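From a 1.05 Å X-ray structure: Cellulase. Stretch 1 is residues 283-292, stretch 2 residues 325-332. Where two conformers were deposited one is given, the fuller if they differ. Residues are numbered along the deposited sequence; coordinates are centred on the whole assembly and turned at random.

Stretch 1, residues 283-292: DEDNVTGQFA
Stretch 2 325-332: LYYLEYVC

Two α-helices of one chain, 284-292 and 325-332, run in nearly the same direction, their axes crossing at -24° and approaching to 10.4 Å. Asp283 (phi/psi -84/-160) precedes the first helix; beyond it both backbones stay near -65/-40, with i to i+4 hydrogen bonds such as Thr288 N to Glu284 O (3.1 Å). In register, Glu284 CA lies 7.7 Å from Tyr330 CA. Val287 CA lies 6.7 Å from Val331 CA.

Glu284 points toward the partner helix with chi1 m, chi2 p (87°) and chi3 -19°. This bend lays its CG over one face of the Tyr330 ring, 3.8 Å from the centroid, a CH-pi contact, while its carboxylate accepts a short hydrogen bond from Tyr326 OH to Glu284 OE2 (2.6 Å). Tyr326 leaves its backbone sideways; chi1 t (169°) and chi2 57° bring the hydroxyl across.

Tyr330, chi1 t (-167°) and chi2 -88°, packs against the first helix's flank, its edge meeting Val287 (CB to Tyr330 CE1, 4.0 Å). Thr288, chi1 p, offers its methyl to tyrosine (CG2 to Tyr330 OH, 3.6 Å) and its hydroxyl to a water bridging Thr288 OG1 (2.7 Å) and Tyr330 OH (2.9 Å).

Deeper, compact β-branched valines, both chi1 t, meet at Val287 CG2-Val331 CG2 (4.1 Å). Phe291 (chi1 m, chi2 2°) extends the apolar seam, its long, flat ring bringing CZ within 4.1 Å of Val331 CG1.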

# COMPACT_ATOMS: atom_id res chain seq x y z
N ASP A 283 15.49 11.20 11.08
CA ASP A 283 15.33 12.55 10.52
C ASP A 283 15.58 12.55 9.02
O ASP A 283 15.47 11.51 8.37
CB ASP A 283 16.18 13.53 11.33
CG ASP A 283 15.68 13.65 12.76
OD1 ASP A 283 14.47 13.91 12.95
OD2 ASP A 283 16.49 13.47 13.70
N GLU A 284 15.87 13.72 8.46
CA GLU A 284 15.90 13.88 7.01
C GLU A 284 16.84 12.90 6.33
O GLU A 284 16.54 12.39 5.24
CB GLU A 284 16.33 15.31 6.65
CG GLU A 284 15.33 16.41 7.02
CD GLU A 284 15.45 16.94 8.45
OE1 GLU A 284 16.05 16.27 9.32
OE2 GLU A 284 14.93 18.08 8.69
N ASP A 285 18.01 12.66 6.94
CA ASP A 285 19.01 11.78 6.34
C ASP A 285 18.53 10.34 6.28
O ASP A 285 18.99 9.57 5.42
CB ASP A 285 20.33 11.88 7.10
CG ASP A 285 20.18 11.55 8.58
OD1 ASP A 285 19.26 12.11 9.22
OD2 ASP A 285 20.98 10.74 9.10
N ASN A 286 17.63 9.94 7.18
CA ASN A 286 17.04 8.61 7.08
C ASN A 286 16.08 8.52 5.90
O ASN A 286 16.03 7.49 5.21
CB ASN A 286 16.33 8.21 8.37
CG ASN A 286 15.82 6.79 8.31
OD1 ASN A 286 16.61 5.83 8.30
ND2 ASN A 286 14.51 6.62 8.26
N VAL A 287 15.30 9.56 5.66
CA VAL A 287 14.39 9.55 4.51
C VAL A 287 15.18 9.38 3.22
O VAL A 287 14.90 8.48 2.41
CB VAL A 287 13.55 10.84 4.47
CG1 VAL A 287 12.63 10.81 3.25
CG2 VAL A 287 12.76 11.04 5.74
N THR A 288 16.16 10.24 3.00
CA THR A 288 16.92 10.16 1.75
C THR A 288 17.80 8.91 1.72
O THR A 288 17.96 8.30 0.66
CB THR A 288 17.74 11.42 1.51
OG1 THR A 288 18.59 11.64 2.63
CG2 THR A 288 16.84 12.62 1.32
N GLY A 289 18.35 8.51 2.87
CA GLY A 289 19.17 7.31 2.88
C GLY A 289 18.39 6.06 2.54
O GLY A 289 18.86 5.19 1.80
N GLN A 290 17.19 5.93 3.10
CA GLN A 290 16.36 4.76 2.81
C GLN A 290 15.86 4.80 1.38
O GLN A 290 15.84 3.77 0.70
CB GLN A 290 15.21 4.69 3.80
CG GLN A 290 15.65 4.41 5.23
CD GLN A 290 16.44 3.12 5.32
OE1 GLN A 290 17.66 3.12 5.28
NE2 GLN A 290 15.73 2.00 5.44
N PHE A 291 15.40 5.96 0.91
CA PHE A 291 14.90 6.02 -0.45
C PHE A 291 16.03 5.82 -1.46
O PHE A 291 15.80 5.28 -2.55
CB PHE A 291 14.13 7.32 -0.71
CG PHE A 291 12.82 7.44 0.03
CD1 PHE A 291 12.38 6.48 0.92
CD2 PHE A 291 12.03 8.56 -0.17
CE1 PHE A 291 11.18 6.65 1.60
CE2 PHE A 291 10.84 8.73 0.51
CZ PHE A 291 10.41 7.78 1.39
N ALA A 292 17.27 6.22 -1.10
CA ALA A 292 18.42 5.98 -1.97
C ALA A 292 18.65 4.49 -2.17
O ALA A 292 19.10 4.07 -3.25
CB ALA A 292 19.66 6.65 -1.40
N LEU A 325 3.49 18.84 9.02
CA LEU A 325 3.39 19.24 7.62
C LEU A 325 4.76 19.24 6.97
O LEU A 325 4.90 18.84 5.82
CB LEU A 325 2.70 20.59 7.48
CG LEU A 325 1.18 20.51 7.54
CD1 LEU A 325 0.66 20.12 8.91
CD2 LEU A 325 0.56 21.82 7.09
N TYR A 326 5.79 19.70 7.70
CA TYR A 326 7.15 19.63 7.18
C TYR A 326 7.56 18.18 6.89
O TYR A 326 8.08 17.89 5.81
CB TYR A 326 8.13 20.31 8.15
CG TYR A 326 9.58 20.05 7.81
CD1 TYR A 326 10.09 20.38 6.56
CD2 TYR A 326 10.43 19.46 8.73
CE1 TYR A 326 11.40 20.12 6.24
CE2 TYR A 326 11.74 19.19 8.41
CZ TYR A 326 12.23 19.52 7.16
OH TYR A 326 13.54 19.27 6.82
N TYR A 327 7.32 17.28 7.83
CA TYR A 327 7.63 15.87 7.61
C TYR A 327 6.95 15.35 6.35
O TYR A 327 7.59 14.72 5.50
CB TYR A 327 7.18 15.04 8.84
CG TYR A 327 7.35 13.55 8.64
CD1 TYR A 327 8.55 12.92 8.94
CD2 TYR A 327 6.32 12.79 8.12
CE1 TYR A 327 8.72 11.57 8.73
CE2 TYR A 327 6.49 11.43 7.91
CZ TYR A 327 7.68 10.83 8.21
OH TYR A 327 7.81 9.47 7.98
N LEU A 328 5.64 15.58 6.21
CA LEU A 328 4.92 15.04 5.06
C LEU A 328 5.40 15.66 3.76
O LEU A 328 5.54 14.96 2.75
CB LEU A 328 3.42 15.25 5.25
CG LEU A 328 2.78 14.40 6.36
CD1 LEU A 328 1.35 14.82 6.57
CD2 LEU A 328 2.83 12.92 6.01
N GLU A 329 5.67 16.96 3.77
CA GLU A 329 6.19 17.62 2.58
C GLU A 329 7.57 17.07 2.23
O GLU A 329 7.86 16.77 1.06
CB GLU A 329 6.24 19.14 2.79
CG GLU A 329 6.41 19.94 1.51
CD GLU A 329 6.28 21.45 1.69
OE1 GLU A 329 6.05 21.97 2.80
OE2 GLU A 329 6.48 22.16 0.67
N TYR A 330 8.42 16.88 3.25
CA TYR A 330 9.77 16.38 3.01
C TYR A 330 9.74 14.96 2.44
O TYR A 330 10.47 14.64 1.48
CB TYR A 330 10.58 16.40 4.30
CG TYR A 330 12.04 16.19 4.04
CD1 TYR A 330 12.59 14.92 3.99
CD2 TYR A 330 12.87 17.26 3.80
CE1 TYR A 330 13.92 14.73 3.72
CE2 TYR A 330 14.21 17.08 3.53
CZ TYR A 330 14.73 15.82 3.49
OH TYR A 330 16.06 15.61 3.21
N VAL A 331 8.90 14.10 3.00
CA VAL A 331 8.84 12.72 2.55
C VAL A 331 8.24 12.63 1.15
O VAL A 331 8.71 11.84 0.33
CB VAL A 331 8.06 11.86 3.57
CG1 VAL A 331 7.82 10.46 3.03
CG2 VAL A 331 8.82 11.78 4.89
N CYS A 332 7.21 13.42 0.86
CA CYS A 332 6.62 13.36 -0.48
C CYS A 332 7.60 13.88 -1.54
O CYS A 332 7.68 13.31 -2.64
CB CYS A 332 5.29 14.10 -0.54
SG CYS A 332 3.94 13.22 0.27
O HOH W 1 18.57 14.24 3.49